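Long-range contacts in 3,4-dihydroxybenzoate decarboxylase (Enterobacter cloacae, PDB 5NY5), which catalyses the decarboxylation of 3,4-dihydroxybenzoate and, in reverse, the para-carboxylation of catechols, using prenylated FMN as a UbiD-family enzyme: residues P138-I143 and T319-G324; F229-L234 and V253-I258; R260-I265 and T310-A315; G349-V354 and G366-K371. All coordinates share one frame; numbering follows the deposited sequence.

Interactions 1, 2 and 3 all belong to the FMN-binding, Rift-related domain, whereas interaction 4 lies in the C-terminal domain, its centre about 34 Å from that of interaction 1. Interaction 2 carries E233, which binds manganese in the holo-enzyme, and interaction 1 brings L320 to about 7 Å from I169, a prenylated FMN contact (side chain to side chain); neither ligand is bound in this apo chain. Interactions 2 and 3 touch directly: A257 CB lies 3.8 Å from I264 CG2. Interaction 3 adjoins interaction 1 in sequence but lies away from the cofactor- and metal-binding residues. In interaction 4, V354 is about 10 Å from cofactor-binding F222 (side chain to side chain).

Interaction 1: P138-I143 and T319-G324; sequences PTNTPI and TLVGPG
N140 spans two irregular loops of the Rift-related, FMN-binding domain of this UbiD-family enzyme, and its side-chain oxygen takes the backbone N-H of G322. The bond from G322 N to N140 OD1 is 3.2 Å long and fairly straight, with 160° at the hydrogen, and the donor is tilted 24° from the plane of the amide carbonyl. The same oxygen rests 3.4 Å from V321 CA. It also brushes V321 CG1, which stands anti to the backbone N (chi1 172°), with 3.8 Å between this methyl and N140 OD1. At the start of both segments the contact becomes purely apolar: P138 and T319 meet tip to tip, with P138 CG 3.9 Å from T319 CG2.

Both partners of the hydrogen bond are set in defined surroundings. On the donor side, G322 adopts backbone angles that leave no room for a side chain beside the preceding carbonyl, and a cis peptide bond to P323 follows, just before helix 324-346. L320 leans on C150 and L151 of strand 148-157, its side chain about 7 Å from that of I169, which binds prenylated FMN. On the acceptor side, the N140 side chain packs on A36 and P288 and on F478 of the second subunit, so the contact lies close to a subunit interface, while its backbone N140 N is hydrogen-bonded to D144 OD2.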
loop_
_atom_site.group_PDB
_atom_site.type_symbol
_atom_site.label_atom_id
_atom_site.label_comp_id
_atom_site.label_asym_id
_atom_site.label_seq_id
_atom_site.Cartn_x
_atom_site.Cartn_y
_atom_site.Cartn_z
ATOM N N PRO A 138 -34.037 -27.458 25.562
ATOM C CA PRO A 138 -32.916 -26.968 26.364
ATOM C C PRO A 138 -32.565 -25.526 26.035
ATOM O O PRO A 138 -32.925 -24.983 24.990
ATOM C CB PRO A 138 -31.765 -27.909 25.983
ATOM C CG PRO A 138 -32.289 -28.778 24.844
ATOM C CD PRO A 138 -33.574 -28.186 24.374
ATOM N N THR A 139 -31.857 -24.905 26.971
ATOM C CA THR A 139 -31.239 -23.604 26.770
ATOM C C THR A 139 -29.732 -23.800 26.732
ATOM O O THR A 139 -29.170 -24.470 27.604
ATOM C CB THR A 139 -31.618 -22.626 27.884
ATOM O OG1 THR A 139 -31.014 -23.044 29.113
ATOM C CG2 THR A 139 -33.126 -22.585 28.063
ATOM N N ASN A 140 -29.081 -23.228 25.718
ATOM C CA ASN A 140 -27.645 -23.429 25.570
ATOM C C ASN A 140 -26.855 -22.646 26.614
ATOM O O ASN A 140 -25.900 -23.173 27.197
ATOM C CB ASN A 140 -27.203 -23.050 24.159
ATOM C CG ASN A 140 -27.259 -24.223 23.202
ATOM O OD1 ASN A 140 -26.231 -24.806 22.858
ATOM N ND2 ASN A 140 -28.462 -24.582 22.772
ATOM N N THR A 141 -27.225 -21.399 26.859
ATOM C CA THR A 141 -26.561 -20.554 27.841
ATOM C C THR A 141 -27.599 -19.919 28.744
ATOM O O THR A 141 -28.767 -19.775 28.362
ATOM C CB THR A 141 -25.724 -19.450 27.177
ATOM O OG1 THR A 141 -26.591 -18.515 26.526
ATOM C CG2 THR A 141 -24.755 -20.036 26.166
ATOM N N PRO A 142 -27.212 -19.524 29.961
ATOM C CA PRO A 142 -28.156 -18.830 30.848
ATOM C C PRO A 142 -28.683 -17.510 30.296
ATOM O O PRO A 142 -29.683 -17.007 30.824
ATOM C CB PRO A 142 -27.338 -18.609 32.128
ATOM C CG PRO A 142 -26.300 -19.674 32.094
ATOM C CD PRO A 142 -25.957 -19.870 30.652
ATOM N N ILE A 143 -28.058 -16.936 29.266
ATOM C CA ILE A 143 -28.501 -15.661 28.711
ATOM C C ILE A 143 -29.290 -15.838 27.417
ATOM O O ILE A 143 -29.496 -14.864 26.684
ATOM C CB ILE A 143 -27.319 -14.705 28.494
ATOM C CG1 ILE A 143 -26.416 -15.218 27.374
ATOM C CG2 ILE A 143 -26.532 -14.524 29.782
ATOM C CD1 ILE A 143 -25.321 -14.254 26.984
ATOM N N THR A 319 -31.427 -32.159 19.242
ATOM C CA THR A 319 -31.040 -30.771 19.030
ATOM C C THR A 319 -29.519 -30.725 18.930
ATOM O O THR A 319 -28.859 -31.761 18.810
ATOM C CB THR A 319 -31.592 -29.873 20.146
ATOM O OG1 THR A 319 -31.334 -28.500 19.831
ATOM C CG2 THR A 319 -30.948 -30.215 21.480
ATOM N N LEU A 320 -28.955 -29.520 18.963
ATOM C CA LEU A 320 -27.513 -29.346 18.891
ATOM C C LEU A 320 -27.046 -28.482 20.053
ATOM O O LEU A 320 -27.844 -27.872 20.768
ATOM C CB LEU A 320 -27.081 -28.732 17.550
ATOM C CG LEU A 320 -27.783 -27.484 17.002
ATOM C CD1 LEU A 320 -27.405 -26.221 17.759
ATOM C CD2 LEU A 320 -27.484 -27.319 15.521
ATOM N N VAL A 321 -25.729 -28.434 20.228
ATOM C CA VAL A 321 -25.082 -27.602 21.234
ATOM C C VAL A 321 -23.928 -26.870 20.565
ATOM O O VAL A 321 -23.154 -27.477 19.819
ATOM C CB VAL A 321 -24.574 -28.433 22.429
ATOM C CG1 VAL A 321 -23.743 -27.577 23.365
ATOM C CG2 VAL A 321 -25.742 -29.059 23.178
ATOM N N GLY A 322 -23.817 -25.572 20.822
ATOM C CA GLY A 322 -22.694 -24.814 20.307
ATOM C C GLY A 322 -23.014 -23.535 19.561
ATOM O O GLY A 322 -22.856 -22.450 20.111
ATOM N N PRO A 323 -23.473 -23.646 18.302
ATOM C CA PRO A 323 -23.804 -24.868 17.559
ATOM C C PRO A 323 -22.595 -25.691 17.128
ATOM O O PRO A 323 -22.788 -26.798 16.636
ATOM C CB PRO A 323 -24.557 -24.334 16.343
ATOM C CG PRO A 323 -23.988 -22.994 16.121
ATOM C CD PRO A 323 -23.705 -22.439 17.489
ATOM N N GLY A 324 -21.391 -25.155 17.296
ATOM C CA GLY A 324 -20.185 -25.966 17.247
ATOM C C GLY A 324 -20.018 -26.724 15.953
ATOM O O GLY A 324 -20.452 -26.285 14.888
#

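Interaction 2: F229-L234 and V253-I258; sequences FGYNEL and VKEKAI
Y231 and E255 meet tip to tip through a short hydrogen bond, in which the phenol donates to the carboxylate almost in line with its C-O bond. The distance from Y231 OH to E255 OE1 is 2.6 Å; the oxygen lies at the ring's edge, near its plane, while the carboxylate is turned 80° from the ring. A second donor grips the same oxygen: K256 N reaches E255 OE1 at 3.2 Å from the anti side, 32° out of the carboxylate plane. The bend of the glutamate at chi2 (54°) turns its CD aside, and the other oxygen, OE2, is hydrogen-bonded to S157 OG. With both oxygens engaged, the carboxylate is restrained in rotation, and these donors would be expected to favour its charged form.

K256 crosses the tyrosine at about a right angle, its CD 3.4 Å from Y231 OH. Beyond, its ammonium approaches the exposed F229 obliquely, with K256 NZ 3.8 Å from F229 CD1. Deeper in, L234 and I258 touch by their methyl ends, CD1 of L234 lying 4.1 Å from CD1 of I258, and both side chains pack on L247 of strand 246-249. A type I turn from Y231 to L234, closed by the bond from L234 N to Y231 O (3.0 Å), presents E233. The contact thus ties strand 256-258 to a turn whose glutamate binds manganese in the holo-enzyme, at the UbiD active site, empty in this apo chain.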
loop_
_atom_site.group_PDB
_atom_site.type_symbol
_atom_site.label_atom_id
_atom_site.label_comp_id
_atom_site.label_asym_id
_atom_site.label_seq_id
_atom_site.Cartn_x
_atom_site.Cartn_y
_atom_site.Cartn_z
ATOM N N PHE A 229 -45.420 -30.927 -6.222
ATOM C CA PHE A 229 -45.503 -31.650 -4.951
ATOM C C PHE A 229 -44.194 -32.382 -4.669
ATOM O O PHE A 229 -44.171 -33.552 -4.280
ATOM C CB PHE A 229 -46.692 -32.613 -4.942
ATOM C CG PHE A 229 -48.033 -31.932 -4.906
ATOM C CD1 PHE A 229 -48.640 -31.632 -3.698
ATOM C CD2 PHE A 229 -48.691 -31.600 -6.081
ATOM C CE1 PHE A 229 -49.874 -31.010 -3.659
ATOM C CE2 PHE A 229 -49.927 -30.977 -6.050
ATOM C CZ PHE A 229 -50.519 -30.681 -4.838
ATOM N N GLY A 230 -43.090 -31.673 -4.876
ATOM C CA GLY A 230 -41.779 -32.287 -4.909
ATOM C C GLY A 230 -41.121 -32.527 -3.568
ATOM O O GLY A 230 -40.606 -33.622 -3.329
ATOM N N TYR A 231 -41.128 -31.522 -2.690
ATOM C CA TYR A 231 -40.356 -31.561 -1.447
ATOM C C TYR A 231 -38.921 -31.998 -1.739
ATOM O O TYR A 231 -38.383 -32.924 -1.130
ATOM C CB TYR A 231 -41.013 -32.480 -0.414
ATOM C CG TYR A 231 -42.427 -32.099 -0.030
ATOM C CD1 TYR A 231 -42.668 -31.163 0.968
ATOM C CD2 TYR A 231 -43.521 -32.687 -0.653
ATOM C CE1 TYR A 231 -43.956 -30.817 1.326
ATOM C CE2 TYR A 231 -44.812 -32.346 -0.300
ATOM C CZ TYR A 231 -45.024 -31.411 0.689
ATOM O OH TYR A 231 -46.306 -31.069 1.043
ATOM N N ASN A 232 -38.301 -31.306 -2.698
ATOM C CA ASN A 232 -37.140 -31.846 -3.398
ATOM C C ASN A 232 -35.904 -31.974 -2.518
ATOM O O ASN A 232 -35.035 -32.799 -2.819
ATOM C CB ASN A 232 -36.828 -30.981 -4.616
ATOM C CG ASN A 232 -37.999 -30.890 -5.577
ATOM O OD1 ASN A 232 -38.856 -30.013 -5.454
ATOM N ND2 ASN A 232 -38.043 -31.803 -6.540
ATOM N N GLU A 233 -35.793 -31.187 -1.446
ATOM C CA GLU A 233 -34.638 -31.334 -0.570
ATOM C C GLU A 233 -34.603 -32.700 0.098
ATOM O O GLU A 233 -33.537 -33.132 0.546
ATOM C CB GLU A 233 -34.622 -30.229 0.486
ATOM C CG GLU A 233 -34.362 -28.839 -0.068
ATOM C CD GLU A 233 -35.625 -28.146 -0.533
ATOM O OE1 GLU A 233 -35.968 -27.090 0.040
ATOM O OE2 GLU A 233 -36.280 -28.661 -1.462
ATOM N N LEU A 234 -35.743 -33.390 0.165
ATOM C CA LEU A 234 -35.784 -34.752 0.675
ATOM C C LEU A 234 -35.256 -35.765 -0.329
ATOM O O LEU A 234 -34.962 -36.902 0.055
ATOM C CB LEU A 234 -37.212 -35.122 1.072
ATOM C CG LEU A 234 -37.855 -34.270 2.167
ATOM C CD1 LEU A 234 -39.286 -34.705 2.412
ATOM C CD2 LEU A 234 -37.049 -34.355 3.447
ATOM N N VAL A 253 -53.141 -29.885 10.866
ATOM C CA VAL A 253 -52.860 -28.782 9.959
ATOM C C VAL A 253 -52.793 -29.316 8.533
ATOM O O VAL A 253 -52.753 -30.523 8.295
ATOM C CB VAL A 253 -51.558 -28.039 10.319
ATOM C CG1 VAL A 253 -51.654 -27.438 11.711
ATOM C CG2 VAL A 253 -50.369 -28.979 10.217
ATOM N N LYS A 254 -52.774 -28.385 7.579
ATOM C CA LYS A 254 -52.816 -28.715 6.154
ATOM C C LYS A 254 -51.393 -28.791 5.596
ATOM O O LYS A 254 -50.951 -27.965 4.795
ATOM C CB LYS A 254 -53.654 -27.691 5.399
ATOM C CG LYS A 254 -55.067 -27.530 5.924
ATOM C CD LYS A 254 -55.899 -28.776 5.668
ATOM C CE LYS A 254 -57.330 -28.588 6.143
ATOM N NZ LYS A 254 -57.398 -28.325 7.606
ATOM N N GLU A 255 -50.675 -29.821 6.038
ATOM C CA GLU A 255 -49.306 -30.053 5.596
ATOM C C GLU A 255 -48.889 -31.451 6.023
ATOM O O GLU A 255 -49.387 -31.977 7.021
ATOM C CB GLU A 255 -48.343 -29.006 6.173
ATOM C CG GLU A 255 -46.966 -28.994 5.531
ATOM C CD GLU A 255 -47.027 -28.841 4.024
ATOM O OE1 GLU A 255 -46.809 -29.844 3.313
ATOM O OE2 GLU A 255 -47.301 -27.719 3.550
ATOM N N LYS A 256 -47.980 -32.044 5.257
ATOM C CA LYS A 256 -47.461 -33.368 5.560
ATOM C C LYS A 256 -46.287 -33.274 6.529
ATOM O O LYS A 256 -45.713 -32.205 6.746
ATOM C CB LYS A 256 -47.033 -34.085 4.279
ATOM C CG LYS A 256 -48.181 -34.385 3.334
ATOM C CD LYS A 256 -47.878 -33.902 1.927
ATOM C CE LYS A 256 -49.102 -34.013 1.032
ATOM N NZ LYS A 256 -48.911 -33.286 -0.256
ATOM N N ALA A 257 -45.937 -34.416 7.117
ATOM C CA ALA A 257 -44.847 -34.503 8.078
ATOM C C ALA A 257 -43.982 -35.717 7.768
ATOM O O ALA A 257 -44.386 -36.624 7.038
ATOM C CB ALA A 257 -45.366 -34.585 9.520
ATOM N N ILE A 258 -42.776 -35.718 8.334
ATOM C CA ILE A 258 -41.864 -36.844 8.162
ATOM C C ILE A 258 -42.415 -38.038 8.928
ATOM O O ILE A 258 -42.567 -37.991 10.154
ATOM C CB ILE A 258 -40.450 -36.483 8.634
ATOM C CG1 ILE A 258 -39.895 -35.319 7.812
ATOM C CG2 ILE A 258 -39.531 -37.691 8.535
ATOM C CD1 ILE A 258 -39.753 -35.623 6.341
#

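Interaction 3: R260-I265 and T310-A315; sequences RAEIII and TMRNHA
R312, E262 and T310 carry most of this contact, which joins strands 263-269 and 303-311 in the antiparallel sheet of the FMN-binding domain. Where strand 263-269 starts, E262 and I263 both face M210 of strand 204-210, a classic beta bulge. The backbone N of R312 donates to E262 O at 3.1 Å, in the carbonyl plane, and the arginine side chain, turned at chi3 (98°), delivers NE to A261 O at 3.2 Å from well above that carbonyl's plane.

The side chains of E262 and R312 cross obliquely, their carboxylate and guanidinium planes 39° apart. E262 OE2 stands 3.7 Å from R312 NE and well out of the guanidinium plane, so this long salt bridge is a matter of charge alone. The stronger partners of E262 lie outside: OE2 pairs with R9 NE, and OE1 accepts from I316 N. R312 NH1 sits over the centre of the R260 guanidinium, two like charges whose repulsion D7 probably eases, by a salt bridge to R260 and a weak, long ion pair with R312.

T310 continues the sheet as the hydrogen-bonded partner of I264, with T310 N to I264 O at 2.7 Å, and the two side chains lie alongside each other, T310 CG2 touching I264 CB at 3.8 Å. On the other face I263 runs beside selenomethionine M311, and I263 CG1 meets A315 CB at 3.7 Å.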
loop_
_atom_site.group_PDB
_atom_site.type_symbol
_atom_site.label_atom_id
_atom_site.label_comp_id
_atom_site.label_asym_id
_atom_site.label_seq_id
_atom_site.Cartn_x
_atom_site.Cartn_y
_atom_site.Cartn_z
ATOM N N ARG A 260 -41.177 -41.038 9.555
ATOM C CA ARG A 260 -40.229 -41.722 10.424
ATOM C C ARG A 260 -39.638 -40.812 11.492
ATOM O O ARG A 260 -38.706 -41.221 12.190
ATOM C CB ARG A 260 -39.101 -42.335 9.591
ATOM C CG ARG A 260 -39.576 -43.303 8.523
ATOM C CD ARG A 260 -40.102 -44.581 9.132
ATOM N NE ARG A 260 -39.021 -45.436 9.609
ATOM C CZ ARG A 260 -39.208 -46.555 10.297
ATOM N NH1 ARG A 260 -40.436 -46.953 10.593
ATOM N NH2 ARG A 260 -38.167 -47.275 10.691
ATOM N N ALA A 261 -40.157 -39.599 11.641
ATOM C CA ALA A 261 -39.579 -38.647 12.574
ATOM C C ALA A 261 -39.850 -39.060 14.017
ATOM O O ALA A 261 -40.703 -39.902 14.306
ATOM C CB ALA A 261 -40.132 -37.248 12.320
ATOM N N GLU A 262 -39.101 -38.446 14.934
ATOM C CA GLU A 262 -39.299 -38.702 16.356
ATOM C C GLU A 262 -40.412 -37.833 16.926
ATOM O O GLU A 262 -41.317 -38.336 17.599
ATOM C CB GLU A 262 -37.994 -38.469 17.119
ATOM C CG GLU A 262 -36.955 -39.561 16.931
ATOM C CD GLU A 262 -37.252 -40.799 17.754
ATOM O OE1 GLU A 262 -37.815 -40.658 18.860
ATOM O OE2 GLU A 262 -36.928 -41.913 17.295
ATOM N N ILE A 263 -40.361 -36.526 16.672
ATOM C CA ILE A 263 -41.340 -35.579 17.191
ATOM C C ILE A 263 -41.795 -34.672 16.056
ATOM O O ILE A 263 -40.991 -34.272 15.207
ATOM C CB ILE A 263 -40.768 -34.741 18.353
ATOM C CG1 ILE A 263 -40.193 -35.649 19.440
ATOM C CG2 ILE A 263 -41.837 -33.836 18.944
ATOM C CD1 ILE A 263 -39.698 -34.906 20.651
ATOM N N ILE A 264 -43.087 -34.351 16.043
ATOM C CA ILE A 264 -43.673 -33.437 15.072
ATOM C C ILE A 264 -44.409 -32.343 15.828
ATOM O O ILE A 264 -45.139 -32.622 16.785
ATOM C CB ILE A 264 -44.641 -34.158 14.110
ATOM C CG1 ILE A 264 -43.956 -35.351 13.448
ATOM C CG2 ILE A 264 -45.162 -33.191 13.057
ATOM C CD1 ILE A 264 -42.819 -34.963 12.555
ATOM N N ILE A 265 -44.218 -31.100 15.402
ATOM C CA ILE A 265 -44.989 -29.970 15.900
ATOM C C ILE A 265 -45.801 -29.425 14.735
ATOM O O ILE A 265 -45.235 -28.940 13.747
ATOM C CB ILE A 265 -44.091 -28.883 16.505
ATOM C CG1 ILE A 265 -43.242 -29.459 17.636
ATOM C CG2 ILE A 265 -44.931 -27.729 17.020
ATOM C CD1 ILE A 265 -42.343 -28.438 18.298
ATOM N N THR A 310 -46.922 -34.271 17.984
ATOM C CA THR A 310 -47.018 -35.636 17.490
ATOM C C THR A 310 -45.660 -36.306 17.618
ATOM O O THR A 310 -44.661 -35.784 17.116
ATOM C CB THR A 310 -47.504 -35.633 16.033
ATOM O OG1 THR A 310 -48.937 -35.596 16.006
ATOM C CG2 THR A 310 -47.016 -36.840 15.280
HETATM N N MSE A 311 -45.621 -37.448 18.299
HETATM C CA MSE A 311 -44.357 -38.134 18.560
HETATM C C MSE A 311 -44.533 -39.644 18.698
HETATM O O MSE A 311 -45.634 -40.127 18.950
HETATM C CB MSE A 311 -43.703 -37.565 19.818
HETATM C CG MSE A 311 -44.577 -37.603 21.058
HETATM SE SE MSE A 311 -43.780 -36.622 22.546
HETATM C CE MSE A 311 -43.291 -38.123 23.687
ATOM N N ARG A 312 -43.445 -40.387 18.509
ATOM C CA ARG A 312 -43.495 -41.825 18.702
ATOM C C ARG A 312 -43.318 -42.170 20.178
ATOM O O ARG A 312 -43.065 -41.307 21.024
ATOM C CB ARG A 312 -42.437 -42.535 17.856
ATOM C CG ARG A 312 -41.263 -41.690 17.413
ATOM C CD ARG A 312 -40.121 -42.586 16.947
ATOM N NE ARG A 312 -40.062 -42.760 15.497
ATOM C CZ ARG A 312 -39.409 -43.747 14.890
ATOM N NH1 ARG A 312 -39.395 -43.825 13.566
ATOM N NH2 ARG A 312 -38.779 -44.669 15.606
ATOM N N ASN A 313 -43.470 -43.458 20.482
ATOM C CA ASN A 313 -43.330 -43.932 21.852
ATOM C C ASN A 313 -41.907 -43.710 22.344
ATOM O O ASN A 313 -40.942 -44.135 21.701
ATOM C CB ASN A 313 -43.695 -45.413 21.938
ATOM C CG ASN A 313 -45.171 -45.667 21.703
ATOM O OD1 ASN A 313 -45.998 -44.771 21.856
ATOM N ND2 ASN A 313 -45.509 -46.897 21.334
ATOM N N HIS A 314 -41.785 -43.044 23.492
ATOM C CA HIS A 314 -40.495 -42.692 24.082
ATOM C C HIS A 314 -39.673 -41.848 23.103
ATOM O O HIS A 314 -38.536 -42.171 22.751
ATOM C CB HIS A 314 -39.735 -43.949 24.518
ATOM C CG HIS A 314 -38.717 -43.697 25.583
ATOM N ND1 HIS A 314 -37.654 -44.544 25.811
ATOM C CD2 HIS A 314 -38.603 -42.699 26.489
ATOM C CE1 HIS A 314 -36.926 -44.075 26.808
ATOM N NE2 HIS A 314 -37.481 -42.957 27.238
ATOM N N ALA A 315 -40.278 -40.745 22.673
ATOM C CA ALA A 315 -39.715 -39.938 21.599
ATOM C C ALA A 315 -38.395 -39.306 22.017
ATOM O O ALA A 315 -38.277 -38.738 23.106
ATOM C CB ALA A 315 -40.703 -38.853 21.181
#

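Interaction 4: G349-V354 and G366-K371; sequences GFLQNV and GILQVK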
loop_
_atom_site.group_PDB
_atom_site.type_symbol
_atom_site.label_atom_id
_atom_site.label_comp_id
_atom_site.label_asym_id
_atom_site.label_seq_id
_atom_site.Cartn_x
_atom_site.Cartn_y
_atom_site.Cartn_z
ATOM N N GLY A 349 -9.868 -30.521 -13.201
ATOM C CA GLY A 349 -8.704 -31.240 -12.730
ATOM C C GLY A 349 -7.744 -30.447 -11.872
ATOM O O GLY A 349 -6.683 -30.973 -11.518
ATOM N N PHE A 350 -8.080 -29.209 -11.519
ATOM C CA PHE A 350 -7.172 -28.335 -10.783
ATOM C C PHE A 350 -7.414 -28.424 -9.280
ATOM O O PHE A 350 -6.506 -28.764 -8.517
ATOM C CB PHE A 350 -7.332 -26.894 -11.282
ATOM C CG PHE A 350 -6.327 -25.929 -10.717
ATOM C CD1 PHE A 350 -4.969 -26.154 -10.861
ATOM C CD2 PHE A 350 -6.742 -24.776 -10.072
ATOM C CE1 PHE A 350 -4.050 -25.262 -10.354
ATOM C CE2 PHE A 350 -5.825 -23.878 -9.566
ATOM C CZ PHE A 350 -4.478 -24.122 -9.706
ATOM N N LEU A 351 -8.634 -28.128 -8.846
ATOM C CA LEU A 351 -8.975 -28.237 -7.437
ATOM C C LEU A 351 -8.945 -29.697 -7.004
ATOM O O LEU A 351 -9.583 -30.551 -7.624
ATOM C CB LEU A 351 -10.355 -27.638 -7.179
ATOM C CG LEU A 351 -10.767 -27.494 -5.716
ATOM C CD1 LEU A 351 -9.892 -26.465 -5.011
ATOM C CD2 LEU A 351 -12.232 -27.114 -5.610
ATOM N N GLN A 352 -8.192 -29.984 -5.943
ATOM C CA GLN A 352 -8.126 -31.338 -5.410
ATOM C C GLN A 352 -9.160 -31.569 -4.320
ATOM O O GLN A 352 -9.792 -32.628 -4.279
ATOM C CB GLN A 352 -6.724 -31.627 -4.871
ATOM C CG GLN A 352 -5.622 -31.399 -5.887
ATOM C CD GLN A 352 -5.858 -32.162 -7.173
ATOM O OE1 GLN A 352 -6.016 -33.380 -7.166
ATOM N NE2 GLN A 352 -5.892 -31.444 -8.289
ATOM N N ASN A 353 -9.355 -30.589 -3.445
ATOM C CA ASN A 353 -10.338 -30.690 -2.379
ATOM C C ASN A 353 -10.576 -29.292 -1.831
ATOM O O ASN A 353 -9.862 -28.345 -2.168
ATOM C CB ASN A 353 -9.874 -31.641 -1.274
ATOM C CG ASN A 353 -11.027 -32.314 -0.560
ATOM O OD1 ASN A 353 -12.164 -31.843 -0.606
ATOM N ND2 ASN A 353 -10.739 -33.421 0.107
ATOM N N VAL A 354 -11.586 -29.176 -0.978
ATOM C CA VAL A 354 -11.939 -27.905 -0.361
ATOM C C VAL A 354 -12.533 -28.195 1.009
ATOM O O VAL A 354 -13.280 -29.160 1.184
ATOM C CB VAL A 354 -12.905 -27.090 -1.254
ATOM C CG1 VAL A 354 -14.065 -27.952 -1.712
ATOM C CG2 VAL A 354 -13.413 -25.851 -0.529
ATOM N N GLY A 366 -12.513 -20.593 3.979
ATOM C CA GLY A 366 -12.409 -21.634 2.981
ATOM C C GLY A 366 -10.978 -22.022 2.680
ATOM O O GLY A 366 -10.130 -21.162 2.428
ATOM N N ILE A 367 -10.697 -23.319 2.709
ATOM C CA ILE A 367 -9.372 -23.855 2.425
ATOM C C ILE A 367 -9.451 -24.592 1.098
ATOM O O ILE A 367 -10.288 -25.484 0.929
ATOM C CB ILE A 367 -8.890 -24.794 3.545
ATOM C CG1 ILE A 367 -9.287 -24.245 4.917
ATOM C CG2 ILE A 367 -7.392 -25.010 3.454
ATOM C CD1 ILE A 367 -8.658 -22.921 5.264
ATOM N N LEU A 368 -8.589 -24.221 0.159
ATOM C CA LEU A 368 -8.602 -24.794 -1.179
ATOM C C LEU A 368 -7.288 -25.508 -1.443
ATOM O O LEU A 368 -6.213 -24.930 -1.260
ATOM C CB LEU A 368 -8.850 -23.720 -2.238
ATOM C CG LEU A 368 -10.311 -23.463 -2.616
ATOM C CD1 LEU A 368 -11.122 -22.962 -1.434
ATOM C CD2 LEU A 368 -10.391 -22.480 -3.772
ATOM N N GLN A 369 -7.381 -26.760 -1.872
ATOM C CA GLN A 369 -6.223 -27.584 -2.189
ATOM C C GLN A 369 -6.158 -27.732 -3.700
ATOM O O GLN A 369 -7.019 -28.383 -4.302
ATOM C CB GLN A 369 -6.320 -28.945 -1.507
ATOM C CG GLN A 369 -5.054 -29.768 -1.593
ATOM C CD GLN A 369 -5.224 -31.139 -0.985
ATOM O OE1 GLN A 369 -6.184 -31.843 -1.289
ATOM N NE2 GLN A 369 -4.300 -31.525 -0.114
ATOM N N VAL A 370 -5.146 -27.125 -4.312
ATOM C CA VAL A 370 -4.981 -27.161 -5.756
ATOM C C VAL A 370 -3.688 -27.890 -6.080
ATOM O O VAL A 370 -2.823 -28.089 -5.225
ATOM C CB VAL A 370 -4.978 -25.751 -6.378
ATOM C CG1 VAL A 370 -6.282 -25.039 -6.072
ATOM C CG2 VAL A 370 -3.794 -24.950 -5.865
ATOM N N LYS A 371 -3.566 -28.289 -7.343
ATOM C CA LYS A 371 -2.379 -28.973 -7.841
ATOM C C LYS A 371 -1.960 -28.313 -9.146
ATOM O O LYS A 371 -2.655 -28.436 -10.158
ATOM C CB LYS A 371 -2.643 -30.465 -8.045
ATOM C CG LYS A 371 -1.450 -31.243 -8.573
ATOM C CD LYS A 371 -1.816 -32.700 -8.822
ATOM C CE LYS A 371 -0.618 -33.504 -9.303
ATOM N NZ LYS A 371 -1.010 -34.881 -9.711
HETATM O O HOH W 1 -7.307 -33.959 -0.114
#
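The F350 ring has V370 over one face: V370 CB lies 3.9 Å from the ring centroid and 20° off the normal, a CH-pi contact shifted toward the rim near CZ and CE2. R380 and D377 also pack on this side chain. A second flat group, the Q352 amide, folds back so that NE2 donates to F350 O at 2.8 Å from well above the carbonyl plane. K371 N reaches F350 O from the opposite face, at 3.2 Å.

The two strands form an antiparallel hairpin with a classic beta bulge, in which Q352 and N353 both face Q369. Q369 O therefore receives Q352 N at 2.6 Å and, weakly, N353 N, while Q369 N returns a bond to N353 O at 3.0 Å. A water donates to Q369 OE1 at 2.7 Å and weakly accepts from N353 ND2, which also donates to S91 O. L351, V354, L368 and V370 share the other, apolar face, where L351 CD1 meets L368 CG at 3.9 Å; L351 and V354 pack on helix 324-346, L368 on helix 380-391. Q369 O thus takes up the bulge with one short and one weak bond, while F350 O is held separately by two donors.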